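Local structure of metallo-beta-lactamase (Serratia marcescens, 6K4X) at residues Gln10-Tyr15 with Asn219-Arg224; Ser110-Gly115 with Tyr184-His189; Pro148-Gly153 with Thr177-Asp182; Gln226-Ala229 with Ala235-Asp238. The protein hydrolyses the beta-lactam ring of antibiotics as a subclass B3 zinc enzyme, here with the inhibitor 4-amino-2-sulfanylbenzoic acid bound in its active site. All coordinates share one frame; numbering follows the deposited sequence. Where two conformers were deposited one is given.

Interaction 1. Residues Gln10-Tyr15 with Asn219-Arg224; sequences QPFTIY and NDMWTR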
loop_
_atom_site.group_PDB
_atom_site.type_symbol
_atom_site.label_atom_id
_atom_site.label_comp_id
_atom_site.label_asym_id
_atom_site.label_seq_id
_atom_site.Cartn_x
_atom_site.Cartn_y
_atom_site.Cartn_z
ATOM N N GLN A 10 -6.726 -16.579 -3.648
ATOM C CA GLN A 10 -7.219 -16.575 -5.008
ATOM C C GLN A 10 -7.516 -15.121 -5.359
ATOM O O GLN A 10 -8.242 -14.431 -4.635
ATOM C CB GLN A 10 -8.484 -17.430 -5.128
ATOM C CG GLN A 10 -8.931 -17.643 -6.568
ATOM C CD GLN A 10 -7.987 -18.530 -7.348
ATOM O OE1 GLN A 10 -7.373 -19.446 -6.782
ATOM N NE2 GLN A 10 -7.861 -18.271 -8.639
ATOM N N PRO A 11 -7.001 -14.595 -6.485
ATOM C CA PRO A 11 -7.205 -13.179 -6.798
ATOM C C PRO A 11 -8.635 -12.907 -7.264
ATOM O O PRO A 11 -9.362 -13.814 -7.642
ATOM C CB PRO A 11 -6.161 -12.896 -7.882
ATOM C CG PRO A 11 -6.023 -14.248 -8.566
ATOM C CD PRO A 11 -6.101 -15.256 -7.440
ATOM N N PHE A 12 -9.013 -11.631 -7.224
ATOM C CA PHE A 12 -10.377 -11.261 -7.519
ATOM C C PHE A 12 -10.419 -9.811 -7.951
ATOM O O PHE A 12 -9.592 -8.981 -7.558
ATOM C CB PHE A 12 -11.291 -11.473 -6.305
ATOM C CG PHE A 12 -10.877 -10.805 -5.015
ATOM C CD1 PHE A 12 -9.914 -11.384 -4.220
ATOM C CD2 PHE A 12 -11.446 -9.607 -4.595
ATOM C CE1 PHE A 12 -9.539 -10.798 -3.023
ATOM C CE2 PHE A 12 -11.072 -9.022 -3.404
ATOM C CZ PHE A 12 -10.099 -9.600 -2.627
ATOM N N THR A 13 -11.417 -9.504 -8.775
ATOM C CA THR A 13 -11.610 -8.131 -9.229
ATOM C C THR A 13 -12.442 -7.372 -8.204
ATOM O O THR A 13 -13.499 -7.833 -7.782
ATOM C CB THR A 13 -12.269 -8.087 -10.607
ATOM O OG1 THR A 13 -11.382 -8.746 -11.507
ATOM C CG2 THR A 13 -12.580 -6.678 -11.065
ATOM N N ILE A 14 -11.980 -6.194 -7.804
ATOM C CA ILE A 14 -12.697 -5.363 -6.858
ATOM C C ILE A 14 -13.645 -4.423 -7.604
ATOM O O ILE A 14 -14.817 -4.270 -7.228
ATOM C CB ILE A 14 -11.702 -4.607 -5.959
ATOM C CG1 ILE A 14 -11.112 -5.609 -4.959
ATOM C CG2 ILE A 14 -12.347 -3.427 -5.245
ATOM C CD1 ILE A 14 -9.945 -5.113 -4.150
ATOM N N TYR A 15 -13.167 -3.748 -8.654
ATOM C CA TYR A 15 -14.025 -2.865 -9.434
ATOM C C TYR A 15 -13.316 -2.567 -10.747
ATOM O O TYR A 15 -12.145 -2.162 -10.742
ATOM C CB TYR A 15 -14.288 -1.548 -8.697
ATOM C CG TYR A 15 -15.412 -0.754 -9.315
ATOM C CD1 TYR A 15 -16.727 -1.034 -8.973
ATOM C CD2 TYR A 15 -15.175 0.239 -10.249
ATOM C CE1 TYR A 15 -17.784 -0.357 -9.558
ATOM C CE2 TYR A 15 -16.224 0.925 -10.844
ATOM C CZ TYR A 15 -17.527 0.605 -10.515
ATOM O OH TYR A 15 -18.584 1.272 -11.082
ATOM N N ASN A 219 -9.516 -2.229 6.458
ATOM C CA ASN A 219 -10.832 -1.853 5.947
ATOM C C ASN A 219 -11.682 -3.106 5.689
ATOM O O ASN A 219 -12.475 -3.134 4.732
ATOM C CB ASN A 219 -10.722 -0.955 4.715
ATOM C CG ASN A 219 -12.065 -0.414 4.272
ATOM O OD1 ASN A 219 -12.957 -0.160 5.094
ATOM N ND2 ASN A 219 -12.249 -0.221 2.973
ATOM N N ASP A 220 -11.521 -4.118 6.534
ATOM C CA ASP A 220 -12.440 -5.256 6.565
ATOM C C ASP A 220 -12.562 -5.931 5.194
ATOM O O ASP A 220 -13.646 -6.379 4.824
ATOM C CB ASP A 220 -13.796 -4.842 7.130
ATOM C CG ASP A 220 -13.700 -4.210 8.508
ATOM O OD1 ASP A 220 -12.828 -4.593 9.279
ATOM O OD2 ASP A 220 -14.555 -3.338 8.793
ATOM N N MET A 221 -11.451 -6.123 4.494
ATOM C CA MET A 221 -11.510 -6.694 3.135
ATOM C C MET A 221 -12.243 -8.034 3.105
ATOM O O MET A 221 -12.982 -8.290 2.159
ATOM C CB MET A 221 -10.095 -6.890 2.610
ATOM C CG MET A 221 -10.011 -7.571 1.260
ATOM S SD MET A 221 -10.711 -6.591 -0.096
ATOM C CE MET A 221 -9.397 -5.387 -0.289
ATOM N N TRP A 222 -11.977 -8.902 4.070
ATOM C CA TRP A 222 -12.478 -10.267 3.960
ATOM C C TRP A 222 -13.967 -10.329 4.298
ATOM O O TRP A 222 -14.717 -11.057 3.664
ATOM C CB TRP A 222 -11.619 -11.210 4.795
ATOM C CG TRP A 222 -10.182 -10.998 4.446
ATOM C CD1 TRP A 222 -9.189 -10.594 5.288
ATOM C CD2 TRP A 222 -9.599 -11.066 3.133
ATOM N NE1 TRP A 222 -8.027 -10.401 4.592
ATOM C CE2 TRP A 222 -8.251 -10.671 3.268
ATOM C CE3 TRP A 222 -10.085 -11.398 1.860
ATOM C CZ2 TRP A 222 -7.386 -10.637 2.171
ATOM C CZ3 TRP A 222 -9.233 -11.331 0.778
ATOM C CH2 TRP A 222 -7.897 -10.954 0.937
ATOM N N THR A 223 -14.413 -9.544 5.269
ATOM C CA THR A 223 -15.847 -9.370 5.482
ATOM C C THR A 223 -16.520 -8.798 4.229
ATOM O O THR A 223 -17.625 -9.252 3.833
ATOM C CB THR A 223 -16.117 -8.476 6.696
ATOM O OG1 THR A 223 -15.541 -9.119 7.832
ATOM C CG2 THR A 223 -17.592 -8.235 6.927
ATOM N N ARG A 224 -15.904 -7.786 3.608
ATOM C CA ARG A 224 -16.470 -7.189 2.404
ATOM C C ARG A 224 -16.531 -8.210 1.269
ATOM O O ARG A 224 -17.505 -8.242 0.510
ATOM C CB ARG A 224 -15.666 -5.962 1.973
ATOM C CG ARG A 224 -15.808 -4.791 2.926
ATOM C CD ARG A 224 -14.945 -3.624 2.469
ATOM N NE ARG A 224 -14.960 -2.501 3.382
ATOM C CZ ARG A 224 -15.946 -1.631 3.490
ATOM N NH1 ARG A 224 -17.013 -1.742 2.713
ATOM N NH2 ARG A 224 -15.844 -0.626 4.345
#
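F12 is met by two residues of the first turn of helix 221-231, M221 at its rim and W222 at an angle. The sulfur SD of M221 lies almost exactly in the plane of the F12 ring, 89° from its normal and 5.2 Å from its centroid, which makes an edge-on Met-aromatic contact. F12 and M221 run past one another in opposite directions, whereas F12 and W222 cross at about a right angle, with CE1 of F12 3.9 Å from CZ3 at the edge of the indole. M221 suits this place because its flexible, unbranched chain, bent at both chi2 and chi3, lays CG over one face of the W222 ring, SD beside F12, and CE toward I14. I14 and M221 meet tip to tip, CD1 to CE at 3.9 Å. I14 and Y15 form a classic beta bulge where strand 12-15, at the edge of the seven-stranded sheet, turns a corner. In the layered metallo-beta-lactamase fold I14 also packs on I210 and I212 of the other sheet, so the contact joins helix 221-231 to both sheets. On the helix side R224 grips N219 side-on with two nitrogens: NE binds the backbone O of N219 at 2.9 Å, while NH2 of R224 holds OD1 of N219 at 3.0 Å, tying the approach to the helix to its first turn.

Interaction 2. Residues Ser110-Gly115 with Tyr184-His189; sequences SDPQFG and YRFSDH. With D0U (4-azanyl-2-sulfanyl-benzoic acid), chain E.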
loop_
_atom_site.group_PDB
_atom_site.type_symbol
_atom_site.label_atom_id
_atom_site.label_comp_id
_atom_site.label_asym_id
_atom_site.label_seq_id
_atom_site.Cartn_x
_atom_site.Cartn_y
_atom_site.Cartn_z
ATOM N N SER A 110 15.862 6.567 11.497
ATOM C CA SER A 110 14.713 7.453 11.663
ATOM C C SER A 110 13.412 6.663 11.836
ATOM O O SER A 110 12.422 7.214 12.282
ATOM C CB SER A 110 14.578 8.399 10.489
ATOM O OG SER A 110 14.573 7.676 9.270
ATOM N N ASP A 111 13.386 5.398 11.388
ATOM C CA ASP A 111 12.148 4.606 11.461
ATOM C C ASP A 111 11.865 4.298 12.921
ATOM O O ASP A 111 12.737 3.788 13.613
ATOM C CB ASP A 111 12.315 3.339 10.635
ATOM C CG ASP A 111 11.033 2.552 10.432
ATOM O OD1 ASP A 111 10.341 2.259 11.419
ATOM O OD2 ASP A 111 10.756 2.231 9.263
ATOM N N PRO A 112 10.659 4.595 13.450
ATOM C CA PRO A 112 10.364 4.268 14.844
ATOM C C PRO A 112 10.609 2.798 15.205
ATOM O O PRO A 112 10.921 2.509 16.355
ATOM C CB PRO A 112 8.880 4.613 14.975
ATOM C CG PRO A 112 8.681 5.735 13.965
ATOM C CD PRO A 112 9.566 5.340 12.805
ATOM N N GLN A 113 10.469 1.877 14.243
ATOM C CA GLN A 113 10.716 0.469 14.498
ATOM C C GLN A 113 12.190 0.078 14.381
ATOM O O GLN A 113 12.519 -1.094 14.606
ATOM C CB GLN A 113 9.858 -0.393 13.575
ATOM C CG GLN A 113 8.381 -0.331 13.896
ATOM C CD GLN A 113 7.607 -1.251 12.988
ATOM O OE1 GLN A 113 7.553 -2.461 13.207
ATOM N NE2 GLN A 113 7.046 -0.725 11.912
ATOM N N PHE A 114 13.083 0.997 14.033
ATOM C CA PHE A 114 14.487 0.654 13.889
ATOM C C PHE A 114 15.005 -0.001 15.172
ATOM O O PHE A 114 14.814 0.509 16.294
ATOM C CB PHE A 114 15.316 1.902 13.600
ATOM C CG PHE A 114 16.768 1.622 13.330
ATOM C CD1 PHE A 114 17.184 1.223 12.068
ATOM C CD2 PHE A 114 17.713 1.768 14.329
ATOM C CE1 PHE A 114 18.528 0.991 11.808
ATOM C CE2 PHE A 114 19.049 1.498 14.069
ATOM C CZ PHE A 114 19.457 1.120 12.812
ATOM N N GLY A 115 15.666 -1.142 14.981
ATOM C CA GLY A 115 16.104 -2.013 16.076
ATOM C C GLY A 115 15.312 -3.303 16.099
ATOM O O GLY A 115 15.755 -4.306 16.692
ATOM N N TYR A 184 12.050 3.336 21.745
ATOM C CA TYR A 184 11.642 4.564 21.056
ATOM C C TYR A 184 10.475 5.259 21.760
ATOM O O TYR A 184 9.474 4.610 22.105
ATOM C CB TYR A 184 11.196 4.213 19.647
ATOM C CG TYR A 184 10.947 5.375 18.729
ATOM C CD1 TYR A 184 11.976 5.884 17.974
ATOM C CD2 TYR A 184 9.683 5.910 18.571
ATOM C CE1 TYR A 184 11.767 6.925 17.090
ATOM C CE2 TYR A 184 9.453 6.922 17.668
ATOM C CZ TYR A 184 10.496 7.437 16.928
ATOM O OH TYR A 184 10.246 8.452 16.032
ATOM N N ARG A 185 10.595 6.575 21.921
ATOM C CA ARG A 185 9.551 7.391 22.513
ATOM C C ARG A 185 9.024 8.367 21.464
ATOM O O ARG A 185 9.743 9.297 21.044
ATOM C CB ARG A 185 10.122 8.106 23.743
ATOM C CG ARG A 185 9.090 8.895 24.522
ATOM C CD ARG A 185 9.613 9.335 25.871
ATOM N NE ARG A 185 8.536 9.773 26.755
ATOM C CZ ARG A 185 8.149 11.020 26.960
ATOM N NH1 ARG A 185 7.083 11.237 27.704
ATOM N NH2 ARG A 185 8.779 12.034 26.391
ATOM N N PHE A 186 7.757 8.211 21.075
ATOM C CA PHE A 186 7.195 9.094 20.066
ATOM C C PHE A 186 7.212 10.537 20.564
ATOM O O PHE A 186 7.420 11.454 19.759
ATOM C CB PHE A 186 5.758 8.705 19.715
ATOM C CG PHE A 186 5.694 7.625 18.675
ATOM C CD1 PHE A 186 5.677 7.944 17.326
ATOM C CD2 PHE A 186 5.697 6.283 19.040
ATOM C CE1 PHE A 186 5.695 6.950 16.362
ATOM C CE2 PHE A 186 5.660 5.295 18.071
ATOM C CZ PHE A 186 5.667 5.627 16.733
ATOM N N SER A 187 6.972 10.730 21.861
ATOM C CA SER A 187 6.898 12.049 22.440
ATOM C C SER A 187 8.231 12.801 22.316
ATOM O O SER A 187 8.265 14.015 22.551
ATOM C CB SER A 187 6.451 11.970 23.876
ATOM O OG SER A 187 5.145 11.432 24.000
ATOM N N ASP A 188 9.327 12.112 22.029
ATOM C CA ASP A 188 10.624 12.742 21.866
ATOM C C ASP A 188 10.884 13.099 20.399
ATOM O O ASP A 188 11.921 13.710 20.122
ATOM C CB ASP A 188 11.745 11.832 22.363
ATOM C CG ASP A 188 11.814 11.617 23.859
ATOM O OD1 ASP A 188 11.025 12.231 24.576
ATOM O OD2 ASP A 188 12.675 10.806 24.258
ATOM N N HIS A 189 9.987 12.735 19.479
ATOM C CA HIS A 189 10.234 12.801 18.034
ATOM C C HIS A 189 9.149 13.626 17.360
ATOM O O HIS A 189 8.224 13.091 16.752
ATOM C CB HIS A 189 10.327 11.391 17.444
ATOM C CG HIS A 189 11.552 10.682 17.887
ATOM N ND1 HIS A 189 11.592 9.889 19.029
ATOM C CD2 HIS A 189 12.819 10.757 17.430
ATOM C CE1 HIS A 189 12.836 9.434 19.175
ATOM N NE2 HIS A 189 13.596 9.938 18.212
HETATM O O2 D0U E . 1.945 -1.725 8.270
HETATM C C7 D0U E . 1.665 -1.597 9.481
HETATM O O1 D0U E . 0.691 -0.890 9.873
HETATM C C3 D0U E . 2.482 -2.256 10.535
HETATM C C2 D0U E . 1.926 -2.252 11.844
HETATM C C4 D0U E . 3.723 -2.873 10.297
HETATM S S1 D0U E . 4.537 -3.109 8.816
HETATM C C5 D0U E . 4.383 -3.432 11.414
HETATM C C6 D0U E . 3.849 -3.413 12.704
HETATM N N1 D0U E . 4.514 -4.009 13.768
HETATM C C1 D0U E . 2.621 -2.847 12.897
HETATM O O HOH W 1 12.433 9.014 14.376
#
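P112 rests on the face of the Y184 ring, and apolar and CH-pi contacts carry this meeting of two loops. CA of P112 sits over the middle of the ring, 3.7 Å from its centroid and only 9° from its normal. CB of P112 follows, 3.6 Å from CE2 of Y184, and also reaches CZ of F186 at 3.8 Å. Y184 can offer its face because CG stands anti to the backbone N (chi1 -171°), which carries the ring alongside the proline. The opposite face of Y184 is taken by the imidazole of H189.

Hydrogen bonds hold each loop in shape. ND1 of H189 donates to O of R185 at 2.8 Å, from the other side of the carbonyl plane to the backbone N of D188. In 110-115, OD1 of D111 takes the N-H of Q113 at 2.9 Å on its anti lone pair, an Asx turn within the type I turn D111-F114; proline suits the second position of that turn, where phi is naturally near -60°. The other oxygen, OD2, accepts from the zinc ligand H74, making D111 a second-shell residue. One water donates a hydrogen bond to O of S110 and is also hydrogen-bonded to OH of Y184, each at 2.8 Å.

The extended Q113 side chain ends near the inhibitor, OE1 3.5 Å from N1 of the ligand, a contact rather than a bond. Behind P112, Y184 and F186 lies V192 of helix 190-205, and F186 also packs on R256 and L257 of helix 241-260.

Interaction 3. Residues Pro148-Gly153 with Thr177-Asp182; sequences PGHTEG and TAVSAD. With ZN (zinc ion), chain B; D0U (4-azanyl-2-sulfanyl-benzoic acid), chain E.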
loop_
_atom_site.group_PDB
_atom_site.type_symbol
_atom_site.label_atom_id
_atom_site.label_comp_id
_atom_site.label_asym_id
_atom_site.label_seq_id
_atom_site.Cartn_x
_atom_site.Cartn_y
_atom_site.Cartn_z
ATOM N N PRO A 148 3.511 10.272 5.221
ATOM C CA PRO A 148 4.593 9.867 6.117
ATOM C C PRO A 148 4.108 9.630 7.550
ATOM O O PRO A 148 2.990 10.006 7.949
ATOM C CB PRO A 148 5.540 11.069 6.053
ATOM C CG PRO A 148 4.605 12.245 5.846
ATOM C CD PRO A 148 3.591 11.699 4.858
ATOM N N GLY A 149 4.989 9.032 8.329
ATOM C CA GLY A 149 4.805 8.896 9.739
ATOM C C GLY A 149 5.157 7.509 10.211
ATOM O O GLY A 149 6.002 7.332 11.073
ATOM N N HIS A 150 4.521 6.493 9.634
ATOM C CA HIS A 150 4.956 5.092 9.818
ATOM C C HIS A 150 6.345 4.879 9.203
ATOM O O HIS A 150 7.153 4.120 9.753
ATOM C CB HIS A 150 3.869 4.167 9.302
ATOM C CG HIS A 150 4.142 2.718 9.442
ATOM N ND1 HIS A 150 3.859 2.040 10.589
ATOM C CD2 HIS A 150 4.595 1.807 8.556
ATOM C CE1 HIS A 150 4.116 0.746 10.392
ATOM N NE2 HIS A 150 4.620 0.578 9.163
ATOM N N THR A 151 6.578 5.547 8.070
ATOM C CA THR A 151 7.888 5.678 7.457
ATOM C C THR A 151 7.946 7.072 6.851
ATOM O O THR A 151 6.903 7.660 6.544
ATOM C CB THR A 151 8.179 4.643 6.346
ATOM O OG1 THR A 151 7.347 4.920 5.208
ATOM C CG2 THR A 151 8.072 3.204 6.790
ATOM N N GLU A 152 9.153 7.589 6.629
ATOM C CA GLU A 152 9.234 8.946 6.103
ATOM C C GLU A 152 8.744 9.030 4.654
ATOM O O GLU A 152 8.185 10.056 4.250
ATOM C CB GLU A 152 10.676 9.447 6.155
ATOM C CG GLU A 152 11.190 9.799 7.534
ATOM C CD GLU A 152 12.498 10.565 7.559
ATOM O OE1 GLU A 152 13.063 10.784 6.481
ATOM O OE2 GLU A 152 12.931 10.961 8.672
ATOM N N GLY A 153 8.939 7.958 3.872
ATOM C CA GLY A 153 8.590 8.010 2.449
ATOM C C GLY A 153 7.276 7.321 2.110
ATOM O O GLY A 153 7.043 7.019 0.947
ATOM N N THR A 177 0.168 3.766 11.107
ATOM C CA THR A 177 0.242 3.238 12.454
ATOM C C THR A 177 1.512 3.698 13.175
ATOM O O THR A 177 2.642 3.523 12.707
ATOM C CB THR A 177 0.186 1.716 12.397
ATOM O OG1 THR A 177 1.206 1.284 11.495
ATOM C CG2 THR A 177 -1.174 1.215 11.968
ATOM N N ALA A 178 1.315 4.177 14.396
ATOM C CA ALA A 178 2.381 4.499 15.344
ATOM C C ALA A 178 2.766 3.215 16.076
ATOM O O ALA A 178 2.009 2.668 16.913
ATOM C CB ALA A 178 1.914 5.553 16.317
ATOM N N VAL A 179 3.904 2.649 15.683
ATOM C CA VAL A 179 4.441 1.401 16.275
ATOM C C VAL A 179 5.952 1.584 16.342
ATOM O O VAL A 179 6.536 2.278 15.538
ATOM C CB VAL A 179 4.028 0.173 15.441
ATOM C CG1 VAL A 179 4.384 0.355 13.984
ATOM C CG2 VAL A 179 4.582 -1.167 15.911
ATOM N N SER A 180 6.597 1.000 17.345
ATOM C CA SER A 180 8.021 1.267 17.497
ATOM C C SER A 180 8.728 0.115 18.191
ATOM O O SER A 180 8.114 -0.759 18.778
ATOM C CB SER A 180 8.248 2.527 18.274
ATOM O OG SER A 180 8.003 2.327 19.670
ATOM N N ALA A 181 10.054 0.210 18.166
ATOM C CA ALA A 181 10.906 -0.570 19.053
ATOM C C ALA A 181 10.656 -0.137 20.504
ATOM O O ALA A 181 10.209 0.967 20.777
ATOM C CB ALA A 181 12.363 -0.360 18.695
ATOM N N ASP A 182 11.035 -1.009 21.440
ATOM C CA ASP A 182 10.881 -0.756 22.865
ATOM C C ASP A 182 11.651 0.504 23.285
ATOM O O ASP A 182 11.253 1.172 24.247
ATOM C CB ASP A 182 11.351 -1.963 23.684
ATOM C CG ASP A 182 10.359 -3.113 23.659
ATOM O OD1 ASP A 182 9.205 -2.883 23.262
ATOM O OD2 ASP A 182 10.744 -4.240 24.042
HETATM ZN ZN ZN B . 5.209 -1.048 8.121
HETATM O O2 D0U E . 1.945 -1.725 8.270
HETATM C C7 D0U E . 1.665 -1.597 9.481
HETATM O O1 D0U E . 0.691 -0.890 9.873
HETATM C C3 D0U E . 2.482 -2.256 10.535
HETATM C C2 D0U E . 1.926 -2.252 11.844
HETATM C C4 D0U E . 3.723 -2.873 10.297
HETATM S S1 D0U E . 4.537 -3.109 8.816
HETATM C C5 D0U E . 4.383 -3.432 11.414
HETATM C C6 D0U E . 3.849 -3.413 12.704
HETATM N N1 D0U E . 4.514 -4.009 13.768
HETATM C C1 D0U E . 2.621 -2.847 12.897
#
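The imidazole of H150 is used along its edge by both T177 and V179: the backbone O of T177 lies in the ring plane beside ND1, and CG1 of V179 comes near that plane at CE1, 3.6 Å away. The inhibitor's ring approaches obliquely, its C3 3.4 Å from CE1 of H150, while the zinc ligands H72 and H74 pack their own rings against H150. This is the three-histidine zinc site of the metallo-beta-lactamases, in which H72 and H74 come from the HxHxDH motif and H150 from a separate loop.

Histidine suits the place because its two nitrogens do different work. ND1 of H150 donates to O of T177 at 2.9 Å, with the N-H pointing at a carbonyl lone pair (164° at the hydrogen). NE2, the other ring nitrogen, binds the zinc ion at 2.0 Å, and the second-shell carbonyl probably fixes the ring's rotation. The inhibitor's sulfur S1, probably as a thiolate, binds the same zinc at 2.3 Å.

Beta-branched V179 serves both neighbours, CG1 touching H150 while CG2 lies 3.6 Å from N1 of the inhibitor. T177 lies alongside H150, its OG1 near ND1 but at too poor an angle for a bond. With OG1 between its backbone N and carbonyl carbon (chi1 53°), the T177 hydroxyl donates instead to carboxylate O1 of the inhibitor at 2.8 Å.

Interaction 4. Residues Gln226-Ala229 with Ala235-Asp238; sequences QRAA and AYVD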
loop_
_atom_site.group_PDB
_atom_site.type_symbol
_atom_site.label_atom_id
_atom_site.label_comp_id
_atom_site.label_asym_id
_atom_site.label_seq_id
_atom_site.Cartn_x
_atom_site.Cartn_y
_atom_site.Cartn_z
ATOM N N GLN A 226 -16.833 -11.405 1.440
ATOM C CA GLN A 226 -17.923 -12.340 1.752
ATOM C C GLN A 226 -19.270 -11.668 1.433
ATOM O O GLN A 226 -20.168 -12.279 0.841
ATOM C CB GLN A 226 -17.770 -12.815 3.199
ATOM C CG GLN A 226 -16.574 -13.751 3.379
ATOM C CD GLN A 226 -16.227 -14.156 4.793
ATOM O OE1 GLN A 226 -16.219 -13.356 5.728
ATOM N NE2 GLN A 226 -15.887 -15.427 4.957
ATOM N N ARG A 227 -19.426 -10.397 1.799
ATOM C CA ARG A 227 -20.631 -9.655 1.462
ATOM C C ARG A 227 -20.821 -9.575 -0.055
ATOM O O ARG A 227 -21.946 -9.653 -0.542
ATOM C CB ARG A 227 -20.558 -8.239 2.024
ATOM C CG ARG A 227 -20.834 -8.145 3.519
ATOM C CD ARG A 227 -20.482 -6.760 4.019
ATOM N NE ARG A 227 -21.257 -5.744 3.332
ATOM C CZ ARG A 227 -20.870 -4.515 3.052
ATOM N NH1 ARG A 227 -19.816 -3.985 3.667
ATOM N NH2 ARG A 227 -21.589 -3.802 2.202
ATOM N N ALA A 228 -19.723 -9.414 -0.799
ATOM C CA ALA A 228 -19.784 -9.235 -2.248
ATOM C C ALA A 228 -20.348 -10.475 -2.945
ATOM O O ALA A 228 -20.902 -10.352 -4.048
ATOM C CB ALA A 228 -18.419 -8.917 -2.794
ATOM N N ALA A 229 -20.213 -11.643 -2.329
ATOM C CA ALA A 229 -20.700 -12.868 -2.958
ATOM C C ALA A 229 -22.185 -12.726 -3.298
ATOM O O ALA A 229 -22.617 -13.234 -4.340
ATOM C CB ALA A 229 -20.466 -14.059 -2.080
ATOM N N ALA A 235 -20.114 -4.092 -2.261
ATOM C CA ALA A 235 -19.662 -4.412 -0.886
ATOM C C ALA A 235 -18.308 -3.763 -0.574
ATOM O O ALA A 235 -17.999 -3.593 0.628
ATOM C CB ALA A 235 -19.585 -5.882 -0.693
ATOM N N TYR A 236 -17.489 -3.456 -1.605
ATOM C CA TYR A 236 -16.177 -2.846 -1.383
ATOM C C TYR A 236 -16.274 -1.333 -1.248
ATOM O O TYR A 236 -15.284 -0.711 -0.828
ATOM C CB TYR A 236 -15.178 -3.208 -2.482
ATOM C CG TYR A 236 -14.994 -4.688 -2.643
ATOM C CD1 TYR A 236 -14.349 -5.431 -1.669
ATOM C CD2 TYR A 236 -15.450 -5.341 -3.767
ATOM C CE1 TYR A 236 -14.181 -6.793 -1.799
ATOM C CE2 TYR A 236 -15.308 -6.698 -3.897
ATOM C CZ TYR A 236 -14.666 -7.426 -2.926
ATOM O OH TYR A 236 -14.510 -8.769 -3.070
ATOM N N VAL A 237 -17.420 -0.764 -1.625
ATOM C CA VAL A 237 -17.627 0.632 -1.695
ATOM C C VAL A 237 -18.068 1.120 -0.327
ATOM O O VAL A 237 -19.031 0.607 0.246
ATOM C CB VAL A 237 -18.663 0.981 -2.776
ATOM C CG1 VAL A 237 -19.038 2.448 -2.736
ATOM C CG2 VAL A 237 -18.175 0.588 -4.156
ATOM N N ASP A 238 -17.401 2.155 0.147
ATOM C CA ASP A 238 -17.739 2.791 1.406
ATOM C C ASP A 238 -16.952 4.099 1.461
ATOM O O ASP A 238 -15.724 4.076 1.673
ATOM C CB ASP A 238 -17.389 1.892 2.596
ATOM C CG ASP A 238 -17.533 2.541 3.959
ATOM O OD1 ASP A 238 -17.913 3.728 4.032
ATOM O OD2 ASP A 238 -17.231 1.827 4.942
HETATM O O HOH W 2 -20.936 -1.343 0.830
#
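R227 and A235 meet at their beta carbons, CB to CB at 3.7 Å, where helix 221-231 faces the short 3-10 turn that follows it. From CB the arginine turns CG beside its own backbone N and then bends at chi3 (59°), which lays its end over the turn. The guanidinium thus has a face toward A235: O of A235 lies over that face, 3.6 Å from NH1 of R227, and is not hydrogen-bonded to it, and NH2 passes 3.7 Å from CA of A235. NH2 then makes its polar contacts elsewhere. It gives a hydrogen bond of 2.9 Å to a water at the edge of the group, which passes one on to O of V237, and it forms a salt bridge with E231 one turn on along the helix.

Beside the arginine, the small methyl of A235 lets the turn come close to the helix backbone, its CB 3.5 Å from N of A228. The CB of A228 in turn touches Y236, 4.0 Å from CE2, the tyrosine ring swinging back although its CB points away. Beyond the turn, D238 caps the backbone N of G240 before helix 241-260 and is paired with R224. The direct contacts are mostly van der Waals, with no direct hydrogen bond between the segments; the arginine's charge is met within its own helix, and the hydrogen-bonded link across runs through the water from NH2 of R227 to O of V237.

Overall arrangement
Interactions 1 and 4 form one cluster, their centres 7 Å apart, on helix 221-231: R224 forms a salt bridge with D238 and probably a hydrogen bond to O of A235, and F12 touches Y236. Interactions 2 and 3 form another, also 7 Å apart, in the loops round the active site, where N of A181 probably bonds O of P112 and both contacts reach the inhibitor. The two clusters lie far apart, 26 Å between the centres of interactions 1 and 3. Along the chain, interaction 1 closes the longest span, with interaction 2 within it and interaction 3 within that; interaction 4 follows. One cluster ties the first strand to the late helix, the other shapes the zinc pocket.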